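Local coordinates for protein restriction endonuclease Hpy99I (Helicobacter pylori, PDB 3GOX) that probably cleaves double-stranded DNA at a specific pseudopalindromic target sequence, as a type II restriction endonuclease of the beta-beta-alpha-metal kind, at residues A[44-48]-A[49-53]; A[75-79]-A[80-84]; A[117-121]-A[122-126]; A[173-176]-A[177-180]. All coordinates share one frame; numbering follows the deposited sequence.

Contact 1 of 4, residues A[44-48]-A[49-53]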
loop_
_atom_site.group_PDB
_atom_site.type_symbol
_atom_site.label_atom_id
_atom_site.label_comp_id
_atom_site.label_asym_id
_atom_site.label_seq_id
_atom_site.Cartn_x
_atom_site.Cartn_y
_atom_site.Cartn_z
ATOM N N MET A 44 36.709 0.880 -8.165
ATOM C CA MET A 44 36.048 0.363 -6.968
ATOM C C MET A 44 34.558 0.451 -7.237
ATOM O O MET A 44 34.042 1.546 -7.460
ATOM C CB MET A 44 36.406 1.181 -5.741
ATOM C CG MET A 44 37.878 1.136 -5.390
ATOM S SD MET A 44 38.470 -0.548 -5.017
ATOM C CE MET A 44 37.362 -1.077 -3.715
ATOM N N VAL A 45 33.887 -0.704 -7.266
ATOM C CA VAL A 45 32.478 -0.785 -7.647
ATOM C C VAL A 45 31.662 -1.239 -6.439
ATOM O O VAL A 45 32.011 -2.225 -5.800
ATOM C CB VAL A 45 32.276 -1.823 -8.764
ATOM C CG1 VAL A 45 30.805 -1.894 -9.175
ATOM C CG2 VAL A 45 33.139 -1.528 -9.968
ATOM N N LEU A 46 30.593 -0.521 -6.129
ATOM C CA LEU A 46 29.608 -1.007 -5.131
ATOM C C LEU A 46 28.561 -1.796 -5.871
ATOM O O LEU A 46 27.736 -1.223 -6.610
ATOM C CB LEU A 46 28.940 0.147 -4.372
ATOM C CG LEU A 46 27.851 -0.280 -3.390
ATOM C CD1 LEU A 46 28.422 -1.195 -2.323
ATOM C CD2 LEU A 46 27.220 0.940 -2.747
ATOM N N PHE A 47 28.590 -3.108 -5.659
ATOM C CA PHE A 47 27.544 -3.977 -6.184
ATOM C C PHE A 47 26.358 -3.921 -5.231
ATOM O O PHE A 47 26.457 -4.267 -4.062
ATOM C CB PHE A 47 28.092 -5.376 -6.420
ATOM C CG PHE A 47 28.978 -5.447 -7.610
ATOM C CD1 PHE A 47 28.423 -5.410 -8.873
ATOM C CD2 PHE A 47 30.359 -5.506 -7.485
ATOM C CE1 PHE A 47 29.223 -5.454 -9.997
ATOM C CE2 PHE A 47 31.168 -5.551 -8.605
ATOM C CZ PHE A 47 30.606 -5.516 -9.867
ATOM N N ILE A 48 25.244 -3.422 -5.752
ATOM C CA ILE A 48 24.165 -2.905 -4.914
ATOM C C ILE A 48 23.370 -4.016 -4.216
ATOM O O ILE A 48 23.019 -3.876 -3.039
ATOM C CB ILE A 48 23.219 -1.992 -5.723
ATOM C CG1 ILE A 48 24.011 -0.794 -6.260
ATOM C CG2 ILE A 48 22.009 -1.551 -4.880
ATOM C CD1 ILE A 48 23.346 -0.097 -7.424
ATOM N N GLY A 49 23.139 -5.146 -4.890
ATOM C CA GLY A 49 22.371 -6.241 -4.277
ATOM C C GLY A 49 22.999 -6.785 -3.006
ATOM O O GLY A 49 22.320 -6.992 -1.990
ATOM N N LEU A 50 24.302 -7.037 -3.059
ATOM C CA LEU A 50 25.005 -7.614 -1.919
ATOM C C LEU A 50 25.701 -6.556 -1.058
ATOM O O LEU A 50 26.255 -6.874 -0.009
ATOM C CB LEU A 50 25.993 -8.681 -2.401
ATOM C CG LEU A 50 25.305 -9.913 -3.013
ATOM C CD1 LEU A 50 26.344 -10.997 -3.289
ATOM C CD2 LEU A 50 24.152 -10.460 -2.161
ATOM N N ASN A 51 25.664 -5.298 -1.510
ATOM C CA ASN A 51 26.291 -4.178 -0.802
ATOM C C ASN A 51 27.778 -4.432 -0.614
ATOM O O ASN A 51 28.308 -4.206 0.471
ATOM C CB ASN A 51 25.630 -3.892 0.558
ATOM C CG ASN A 51 25.899 -2.478 1.059
ATOM O OD1 ASN A 51 25.968 -1.527 0.273
ATOM N ND2 ASN A 51 26.037 -2.332 2.374
ATOM N N GLU A 52 28.416 -4.928 -1.668
ATOM C CA GLU A 52 29.813 -5.353 -1.631
ATOM C C GLU A 52 30.632 -4.419 -2.520
ATOM O O GLU A 52 30.304 -4.245 -3.684
ATOM C CB GLU A 52 29.925 -6.791 -2.136
ATOM C CG GLU A 52 31.268 -7.398 -1.906
ATOM C CD GLU A 52 31.301 -8.904 -2.154
ATOM O OE1 GLU A 52 30.303 -9.612 -1.874
ATOM O OE2 GLU A 52 32.358 -9.369 -2.616
ATOM N N LEU A 53 31.683 -3.823 -1.949
ATOM C CA LEU A 53 32.555 -2.898 -2.670
ATOM C C LEU A 53 33.777 -3.699 -3.091
ATOM O O LEU A 53 34.478 -4.261 -2.243
ATOM C CB LEU A 53 32.960 -1.711 -1.761
ATOM C CG LEU A 53 32.671 -0.285 -2.264
ATOM C CD1 LEU A 53 33.137 0.779 -1.272
ATOM C CD2 LEU A 53 33.286 -0.040 -3.600
#
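Phe47 and Glu52 form the hydrogen-bonded pair nearest the turn of a beta hairpin in the SH3-like domain, and the tight part of the contact rests on their backbones. Phe47 N donates to Glu52 O at 2.9 Å in a fairly straight bond (160°), and Glu52 N answers to Phe47 O at 3.2 Å. Asn51 N makes a weak, bent bond to the same Phe47 O, so that Asn51 and Glu52 together face one residue: a G1 beta bulge, in which Asn51 takes a positive phi of 58°. One pair further on, Leu46 and Leu53 are a non-hydrogen-bonded pair, and Leu53 CA approaches Val45 O at 3.2 Å as a CH...O contact. The Phe47 ring leads off to the buried side, among Leu24, Ile27 and Val56, with Val45 CG1 over one face and Glu52 O near its edge.

The side towards solvent is looser. The exposed side chain of Leu53 lays CD2 4.0 Å from Met44 CB. Leu50 and Asn51 are exposed at the turn, and Leu46, with chi1 at 176°, brings CD1 closest to the amide oxygen, 3.6 Å from Asn51 OD1. Asn51 N makes one more weak bond, to Ile48 O. The second subunit covers part of this turn, its Arg146 packing on Asn51. Main-chain hydrogen bonds thus set the register of the hairpin, the leucine pair adds apolar packing, and the turn presents two carbonyl oxygens, Ile48 O and Gly49 O, that accept from Arg146 of the second subunit.

Contact 2 of 4, residues A[75-79]-A[80-84]. With ZN (zinc ion), chain E.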
loop_
_atom_site.group_PDB
_atom_site.type_symbol
_atom_site.label_atom_id
_atom_site.label_comp_id
_atom_site.label_asym_id
_atom_site.label_seq_id
_atom_site.Cartn_x
_atom_site.Cartn_y
_atom_site.Cartn_z
ATOM N N LYS A 75 14.905 -5.287 -20.686
ATOM C CA LYS A 75 15.535 -5.729 -19.441
ATOM C C LYS A 75 15.185 -4.767 -18.326
ATOM O O LYS A 75 14.832 -3.619 -18.569
ATOM C CB LYS A 75 17.055 -5.809 -19.582
ATOM C CG LYS A 75 17.524 -6.756 -20.688
ATOM C CD LYS A 75 19.027 -6.681 -20.908
ATOM C CE LYS A 75 19.500 -7.672 -21.968
ATOM N NZ LYS A 75 20.965 -7.598 -22.214
ATOM N N LYS A 76 15.293 -5.263 -17.102
ATOM C CA LYS A 76 14.875 -4.548 -15.906
ATOM C C LYS A 76 15.825 -4.931 -14.776
ATOM O O LYS A 76 16.270 -6.096 -14.699
ATOM C CB LYS A 76 13.413 -4.880 -15.557
ATOM C CG LYS A 76 12.844 -4.203 -14.313
ATOM C CD LYS A 76 11.373 -4.565 -14.071
ATOM C CE LYS A 76 10.797 -3.706 -13.017
ATOM N NZ LYS A 76 9.373 -4.036 -12.752
ATOM N N ILE A 77 16.144 -3.963 -13.921
ATOM C CA ILE A 77 17.005 -4.181 -12.756
ATOM C C ILE A 77 16.116 -4.517 -11.549
ATOM O O ILE A 77 15.226 -3.735 -11.199
ATOM C CB ILE A 77 17.841 -2.951 -12.434
ATOM C CG1 ILE A 77 18.671 -2.509 -13.641
ATOM C CG2 ILE A 77 18.747 -3.230 -11.221
ATOM C CD1 ILE A 77 19.322 -1.110 -13.474
ATOM N N CYS A 78 16.342 -5.671 -10.909
ATOM C CA CYS A 78 15.552 -6.084 -9.748
ATOM C C CYS A 78 15.848 -5.181 -8.546
ATOM O O CYS A 78 16.997 -4.832 -8.311
ATOM C CB CYS A 78 15.839 -7.536 -9.401
ATOM S SG CYS A 78 15.047 -8.100 -7.873
ATOM N N ASN A 79 14.824 -4.811 -7.775
ATOM C CA ASN A 79 15.017 -3.908 -6.643
ATOM C C ASN A 79 15.563 -4.559 -5.389
ATOM O O ASN A 79 15.825 -3.854 -4.407
ATOM C CB ASN A 79 13.732 -3.145 -6.303
ATOM C CG ASN A 79 12.737 -4.003 -5.557
ATOM O OD1 ASN A 79 12.546 -5.147 -5.898
ATOM N ND2 ASN A 79 12.108 -3.448 -4.539
ATOM N N ILE A 80 15.749 -5.881 -5.416
ATOM C CA ILE A 80 16.355 -6.580 -4.285
ATOM C C ILE A 80 17.759 -6.974 -4.715
ATOM O O ILE A 80 18.731 -6.324 -4.328
ATOM C CB ILE A 80 15.486 -7.776 -3.807
ATOM C CG1 ILE A 80 14.064 -7.304 -3.468
ATOM C CG2 ILE A 80 16.136 -8.462 -2.623
ATOM C CD1 ILE A 80 13.968 -6.259 -2.417
ATOM N N CYS A 81 17.885 -7.947 -5.598
ATOM C CA CYS A 81 19.204 -8.420 -5.994
ATOM C C CYS A 81 19.963 -7.440 -6.895
ATOM O O CYS A 81 21.185 -7.538 -7.032
ATOM C CB CYS A 81 19.108 -9.803 -6.673
ATOM S SG CYS A 81 18.240 -9.888 -8.284
ATOM N N HIS A 82 19.257 -6.501 -7.523
ATOM C CA HIS A 82 19.905 -5.535 -8.424
ATOM C C HIS A 82 20.780 -6.260 -9.453
ATOM O O HIS A 82 21.910 -5.873 -9.749
ATOM C CB HIS A 82 20.657 -4.426 -7.651
ATOM C CG HIS A 82 19.756 -3.356 -7.117
ATOM N ND1 HIS A 82 19.046 -3.492 -5.939
ATOM C CD2 HIS A 82 19.390 -2.160 -7.638
ATOM C CE1 HIS A 82 18.304 -2.407 -5.750
ATOM N NE2 HIS A 82 18.487 -1.589 -6.768
ATOM N N ILE A 83 20.200 -7.287 -10.049
ATOM C CA ILE A 83 20.745 -7.944 -11.235
ATOM C C ILE A 83 19.846 -7.523 -12.385
ATOM O O ILE A 83 18.616 -7.397 -12.219
ATOM C CB ILE A 83 20.767 -9.484 -11.060
ATOM C CG1 ILE A 83 21.717 -9.834 -9.913
ATOM C CG2 ILE A 83 21.139 -10.199 -12.361
ATOM C CD1 ILE A 83 21.639 -11.300 -9.470
ATOM N N LEU A 84 20.478 -7.263 -13.525
ATOM C CA LEU A 84 19.775 -6.885 -14.746
ATOM C C LEU A 84 19.289 -8.171 -15.414
ATOM O O LEU A 84 20.105 -9.053 -15.710
ATOM C CB LEU A 84 20.722 -6.108 -15.669
ATOM C CG LEU A 84 20.180 -5.618 -17.012
ATOM C CD1 LEU A 84 19.168 -4.495 -16.792
ATOM C CD2 LEU A 84 21.377 -5.192 -17.903
HETATM ZN ZN ZN E . 15.966 -10.227 -7.801
#
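Cys78 carries SG anti to its backbone N (chi1 174°), whereas Cys81 places SG between N and the carbonyl carbon (chi1 66°); these two settings turn both sulfurs onto one zinc ion. Cys78 SG lies 2.3 Å from the metal, Cys81 SG packs 3.5 Å from Cys78 CB, and Cys107 and Cys110 complete the site. The turn between them is a zinc knuckle: Ile80 N donates to Cys78 SG at 3.4 Å, nearly straight, and Cys81 N adds a weaker bond to the same sulfur.

Behind the knuckle the two arms run antiparallel, with Cys78 N bound to Ile83 O at 3.1 Å. Leu84 CD1 packs 3.8 Å from Ile77 CG1 and lies 3.7 Å from Lys75 CB, the lysine chain crossing it at about a right angle. His82 folds back under the turn, Cys78 O standing 3.3 Å above one face of its ring. ND1 donates to Ile80 O; that oxygen lies in the ring plane, but ND1 stands well above the carbonyl plane, off the lone pairs. NE2 bonds to Thr152 of the second subunit. Two N-H groups directed at one thiolate would be expected to soften its negative charge and so favour a four-cysteine zinc site.

Contact 3 of 4, residues A[117-121]-A[122-126]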
loop_
_atom_site.group_PDB
_atom_site.type_symbol
_atom_site.label_atom_id
_atom_site.label_comp_id
_atom_site.label_asym_id
_atom_site.label_seq_id
_atom_site.Cartn_x
_atom_site.Cartn_y
_atom_site.Cartn_z
ATOM N N VAL A 117 6.111 -19.096 2.748
ATOM C CA VAL A 117 5.260 -20.279 2.812
ATOM C C VAL A 117 3.811 -19.885 2.572
ATOM O O VAL A 117 3.303 -18.978 3.225
ATOM C CB VAL A 117 5.392 -20.986 4.201
ATOM C CG1 VAL A 117 4.591 -22.281 4.254
ATOM C CG2 VAL A 117 6.849 -21.259 4.518
ATOM N N LYS A 118 3.151 -20.567 1.636
ATOM C CA LYS A 118 1.745 -20.314 1.332
ATOM C C LYS A 118 0.840 -20.744 2.488
ATOM O O LYS A 118 1.223 -21.560 3.334
ATOM C CB LYS A 118 1.318 -21.063 0.065
ATOM C CG LYS A 118 1.986 -20.586 -1.208
ATOM C CD LYS A 118 1.569 -19.153 -1.605
ATOM C CE LYS A 118 2.723 -18.395 -2.237
ATOM N NZ LYS A 118 3.934 -18.439 -1.344
ATOM N N LEU A 119 -0.355 -20.168 2.520
ATOM C CA LEU A 119 -1.388 -20.597 3.461
ATOM C C LEU A 119 -1.745 -22.051 3.163
ATOM O O LEU A 119 -2.093 -22.387 2.028
ATOM C CB LEU A 119 -2.619 -19.700 3.324
ATOM C CG LEU A 119 -3.814 -19.995 4.231
ATOM C CD1 LEU A 119 -3.452 -19.779 5.697
ATOM C CD2 LEU A 119 -5.002 -19.134 3.816
ATOM N N SER A 120 -1.638 -22.914 4.176
ATOM C CA SER A 120 -1.945 -24.330 4.001
ATOM C C SER A 120 -3.434 -24.533 3.718
ATOM O O SER A 120 -4.269 -23.691 4.052
ATOM C CB SER A 120 -1.510 -25.147 5.223
ATOM O OG SER A 120 -2.419 -25.015 6.297
ATOM N N SER A 121 -3.753 -25.659 3.091
ATOM C CA SER A 121 -5.133 -25.981 2.730
ATOM C C SER A 121 -6.040 -26.122 3.955
ATOM O O SER A 121 -7.159 -25.626 3.941
ATOM C CB SER A 121 -5.186 -27.262 1.891
ATOM O OG SER A 121 -4.625 -28.361 2.587
ATOM N N THR A 122 -5.551 -26.775 5.010
ATOM C CA THR A 122 -6.337 -26.910 6.251
ATOM C C THR A 122 -6.481 -25.563 6.973
ATOM O O THR A 122 -7.512 -25.285 7.562
ATOM C CB THR A 122 -5.769 -27.979 7.221
ATOM O OG1 THR A 122 -4.479 -27.582 7.711
ATOM C CG2 THR A 122 -5.653 -29.323 6.516
ATOM N N GLU A 123 -5.454 -24.718 6.922
ATOM C CA GLU A 123 -5.556 -23.382 7.517
ATOM C C GLU A 123 -6.526 -22.484 6.744
ATOM O O GLU A 123 -7.264 -21.707 7.343
ATOM C CB GLU A 123 -4.179 -22.727 7.616
ATOM C CG GLU A 123 -3.308 -23.329 8.721
ATOM C CD GLU A 123 -3.747 -22.914 10.115
ATOM O OE1 GLU A 123 -4.075 -21.739 10.325
ATOM O OE2 GLU A 123 -3.783 -23.772 11.019
ATOM N N LYS A 124 -6.525 -22.604 5.419
ATOM C CA LYS A 124 -7.488 -21.899 4.581
ATOM C C LYS A 124 -8.925 -22.323 4.877
ATOM O O LYS A 124 -9.785 -21.470 5.053
ATOM C CB LYS A 124 -7.193 -22.106 3.091
ATOM C CG LYS A 124 -8.204 -21.390 2.180
ATOM C CD LYS A 124 -7.749 -21.343 0.741
ATOM C CE LYS A 124 -8.632 -20.416 -0.099
ATOM N NZ LYS A 124 -7.906 -19.943 -1.319
ATOM N N LYS A 125 -9.184 -23.633 4.918
ATOM C CA LYS A 125 -10.529 -24.131 5.230
ATOM C C LYS A 125 -10.998 -23.627 6.589
ATOM O O LYS A 125 -12.149 -23.243 6.754
ATOM C CB LYS A 125 -10.554 -25.658 5.189
ATOM C CG LYS A 125 -10.587 -26.228 3.773
ATOM C CD LYS A 125 -10.300 -27.731 3.748
ATOM C CE LYS A 125 -9.672 -28.175 2.420
ATOM N NZ LYS A 125 -8.633 -29.240 2.607
ATOM N N LYS A 126 -10.083 -23.614 7.550
ATOM C CA LYS A 126 -10.361 -23.122 8.898
ATOM C C LYS A 126 -10.764 -21.641 8.894
ATOM O O LYS A 126 -11.724 -21.242 9.551
ATOM C CB LYS A 126 -9.122 -23.349 9.759
ATOM C CG LYS A 126 -9.259 -23.075 11.242
ATOM C CD LYS A 126 -8.047 -23.673 11.970
ATOM C CE LYS A 126 -7.547 -22.806 13.128
ATOM N NZ LYS A 126 -6.074 -23.003 13.343
HETATM O O HOH W 1 -2.706 -28.453 5.377
#
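Ser121, in the first turn of helix 121-128, meets Lys125 one turn on: Lys125 N donates to Ser121 O at 3.0 Å. The lysine chain then runs back alongside that carbonyl, CG 3.5 Å from Ser121 O, and bends at chi4 until NZ stands 4.0 Å from Ser121 CB. On the outer side a water binds Thr122 OG1 at 3.1 Å and touches Ser121 OG more weakly.

Leu119 approaches the same turn from the preceding loop. A chi1 of 180° swings its CG over the helix, where the two methyls part: CD1 rests 3.6 Å from Glu123 CB, and CD2 lies 3.8 Å from Lys124 CB. Both neighbouring side chains cross the leucine at about a right angle. Ser120, between Leu119 and Ser121, is the N-cap, and its OG accepts from Glu123 N at 3.1 Å. Leu119 before the cap against the methylenes of Lys124 resembles a hydrophobic staple, here with a lysine chain as one half. Leu119 also touches His157 and His159 of strand 155-159.

Lys124 N is held by Ser120 O at 2.9 Å, while its side chain extends away. Glu123 OE1 receives Gly166 N from the neighbouring strand, and OE2 makes a weak salt bridge to Lys126 NZ.

Contact 4 of 4, residues A[173-176]-A[177-180]. With NA (sodium ion), chain G; ZN (zinc ion), chain F; nucleotides of chain D.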
loop_
_atom_site.group_PDB
_atom_site.type_symbol
_atom_site.label_atom_id
_atom_site.label_comp_id
_atom_site.label_asym_id
_atom_site.label_seq_id
_atom_site.Cartn_x
_atom_site.Cartn_y
_atom_site.Cartn_z
ATOM N N SER A 173 -6.414 -3.153 2.555
ATOM C CA SER A 173 -5.548 -1.999 2.823
ATOM C C SER A 173 -4.511 -2.345 3.891
ATOM O O SER A 173 -3.301 -2.126 3.704
ATOM C CB SER A 173 -6.414 -0.822 3.248
ATOM O OG SER A 173 -5.665 0.311 3.610
ATOM N N CYS A 174 -4.953 -2.884 5.021
ATOM C CA CYS A 174 -4.035 -3.289 6.088
ATOM C C CYS A 174 -3.096 -4.397 5.643
ATOM O O CYS A 174 -1.909 -4.364 5.959
ATOM C CB CYS A 174 -4.813 -3.743 7.332
ATOM S SG CYS A 174 -5.461 -2.326 8.265
ATOM N N ASN A 175 -3.615 -5.381 4.918
ATOM C CA ASN A 175 -2.803 -6.512 4.487
ATOM C C ASN A 175 -1.641 -6.057 3.587
ATOM O O ASN A 175 -0.499 -6.502 3.754
ATOM C CB ASN A 175 -3.662 -7.541 3.756
ATOM C CG ASN A 175 -2.908 -8.815 3.460
ATOM O OD1 ASN A 175 -2.384 -9.449 4.362
ATOM N ND2 ASN A 175 -2.860 -9.204 2.188
ATOM N N THR A 176 -1.940 -5.149 2.668
ATOM C CA THR A 176 -0.930 -4.641 1.750
ATOM C C THR A 176 -0.003 -3.631 2.434
ATOM O O THR A 176 1.086 -3.353 1.925
ATOM C CB THR A 176 -1.575 -4.079 0.474
ATOM O OG1 THR A 176 -2.583 -3.106 0.785
ATOM C CG2 THR A 176 -2.166 -5.225 -0.349
ATOM N N GLY A 177 -0.414 -3.108 3.587
ATOM C CA GLY A 177 0.458 -2.339 4.467
ATOM C C GLY A 177 1.444 -3.210 5.229
ATOM O O GLY A 177 2.632 -2.866 5.350
ATOM N N LEU A 178 0.983 -4.337 5.774
ATOM C CA LEU A 178 1.873 -5.297 6.444
ATOM C C LEU A 178 3.024 -5.657 5.520
ATOM O O LEU A 178 4.174 -5.728 5.955
ATOM C CB LEU A 178 1.125 -6.588 6.821
ATOM C CG LEU A 178 -0.036 -6.471 7.810
ATOM C CD1 LEU A 178 -0.640 -7.837 8.114
ATOM C CD2 LEU A 178 0.389 -5.801 9.051
ATOM N N GLY A 179 2.724 -5.916 4.253
ATOM C CA GLY A 179 3.763 -6.342 3.305
ATOM C C GLY A 179 4.803 -5.282 2.999
ATOM O O GLY A 179 5.984 -5.591 2.737
ATOM N N ARG A 180 4.375 -4.022 2.998
ATOM C CA ARG A 180 5.345 -2.931 2.810
ATOM C C ARG A 180 6.445 -2.953 3.877
ATOM O O ARG A 180 7.571 -2.521 3.637
ATOM C CB ARG A 180 4.634 -1.603 2.812
ATOM C CG ARG A 180 3.868 -1.368 1.509
ATOM C CD ARG A 180 2.819 -0.276 1.628
ATOM N NE ARG A 180 2.507 0.383 0.371
ATOM C CZ ARG A 180 1.726 -0.112 -0.589
ATOM N NH1 ARG A 180 1.152 -1.304 -0.445
ATOM N NH2 ARG A 180 1.534 0.578 -1.708
HETATM NA NA NA G . -0.718 -11.022 4.551
HETATM ZN ZN ZN F . -7.773 -2.631 8.181
ATOM P P DC D 6 6.752 -4.247 -3.363
ATOM O OP1 DC D 6 7.954 -4.330 -2.493
ATOM O OP2 DC D 6 6.751 -4.919 -4.681
ATOM O "O5'" DC D 6 5.517 -4.808 -2.528
ATOM C "C5'" DC D 6 5.267 -4.349 -1.204
ATOM C "C4'" DC D 6 3.838 -4.644 -0.822
ATOM O "O4'" DC D 6 2.940 -3.847 -1.614
ATOM C "C3'" DC D 6 3.412 -6.075 -1.105
ATOM O "O3'" DC D 6 3.864 -6.927 -0.045
ATOM C "C2'" DC D 6 1.901 -5.949 -1.168
ATOM C "C1'" DC D 6 1.687 -4.520 -1.697
ATOM N N1 DC D 6 1.218 -4.422 -3.088
ATOM C C2 DC D 6 0.092 -3.637 -3.362
ATOM O O2 DC D 6 -0.442 -3.015 -2.431
ATOM N N3 DC D 6 -0.375 -3.568 -4.630
ATOM C C4 DC D 6 0.248 -4.228 -5.610
ATOM N N4 DC D 6 -0.256 -4.134 -6.843
ATOM C C5 DC D 6 1.414 -5.017 -5.363
ATOM C C6 DC D 6 1.857 -5.087 -4.099
ATOM P P DG D 7 4.002 -8.509 -0.289
ATOM O OP1 DG D 7 4.938 -9.029 0.738
ATOM O OP2 DG D 7 4.261 -8.773 -1.724
ATOM O "O5'" DG D 7 2.551 -9.073 0.051
ATOM C "C5'" DG D 7 1.958 -8.785 1.305
ATOM C "C4'" DG D 7 0.519 -9.245 1.327
ATOM O "O4'" DG D 7 -0.190 -8.617 0.229
ATOM C "C3'" DG D 7 0.288 -10.744 1.145
ATOM O "O3'" DG D 7 -0.942 -11.092 1.784
ATOM C "C2'" DG D 7 0.156 -10.870 -0.361
ATOM C "C1'" DG D 7 -0.593 -9.592 -0.724
ATOM N N9 DG D 7 -0.295 -9.079 -2.063
ATOM C C8 DG D 7 0.880 -9.243 -2.765
ATOM N N7 DG D 7 0.838 -8.733 -3.967
ATOM C C5 DG D 7 -0.436 -8.190 -4.068
ATOM C C6 DG D 7 -1.072 -7.529 -5.156
ATOM O O6 DG D 7 -0.635 -7.316 -6.293
ATOM N N1 DG D 7 -2.360 -7.120 -4.826
ATOM C C2 DG D 7 -2.971 -7.335 -3.615
ATOM N N2 DG D 7 -4.222 -6.852 -3.495
ATOM N N3 DG D 7 -2.401 -7.973 -2.600
ATOM C C4 DG D 7 -1.142 -8.370 -2.894
HETATM O O HOH W 2 0.802 -9.247 4.601
HETATM O O HOH W 3 1.315 -12.368 4.875
#
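Cys174 O accepts from Leu178 N at 2.9 Å within helix 172-180, which follows strands 155-159 and 166-171 and so is consistent with the helix of the beta-beta-alpha-metal motif. Further backbone bonds include Gly177 N to Ser173 O, the same N-H being shared weakly with Cys174 O, and a weak one from Gly179 N to Asn175 O. Leu178 CG packs on the Cys174 carbonyl, and its side chain also touches Ile170.

Metal bonds come next. Cys174 SG holds a zinc ion at 2.3 Å together with Cys140, Cys143 and Cys171. The next residue, Asn175, has its side chain swung towards the DNA by a chi1 of -172°: OD1 binds sodium at 2.3 Å, with Asp158, two waters, a phosphate and O3' of DG7 of chain D completing the shell. The sodium probably occupies the place of the catalytic metal. One of those waters also donates to Asn175 O.

At the subunit interface, Arg180 NE bonds to Thr176 OG1 of the second subunit.

Contacts with DNA form the last group. Asn175 ND2 donates to DG7 O3' at 2.7 Å, so one amide grips both the metal and its ligand. Gly179 CA comes within 3.4 Å of O3' of DC6 of chain D, and Thr176 CB packs on DC6 O2. Arg180 NH2 bonds to a thymine O2. Arg180 NH1 bridges Thr176 O and DC6 O2, 3.1 Å from each, both acceptors lying in the guanidinium plane.

From the N terminus the four contacts follow in series, and none encloses or crosses another. Contact 1 is the turn end of the hairpin of strands 42-47 and 52-57 in the SH3-like domain; contact 2 closes a turn after strand 75-77 around the first zinc ion. These two touch, Ile48 CG2 lying 3.7 Å from His82 CG, so the hairpin turn rests on the zinc knuckle, and Arg146 of the second subunit reaches both. Contact 3 then caps the start of helix 121-128, and contact 4 spans turns within helix 172-180. Their centres are 19 Å apart within the endonuclease VII-like region, where strand 155-159 touches side chains from both.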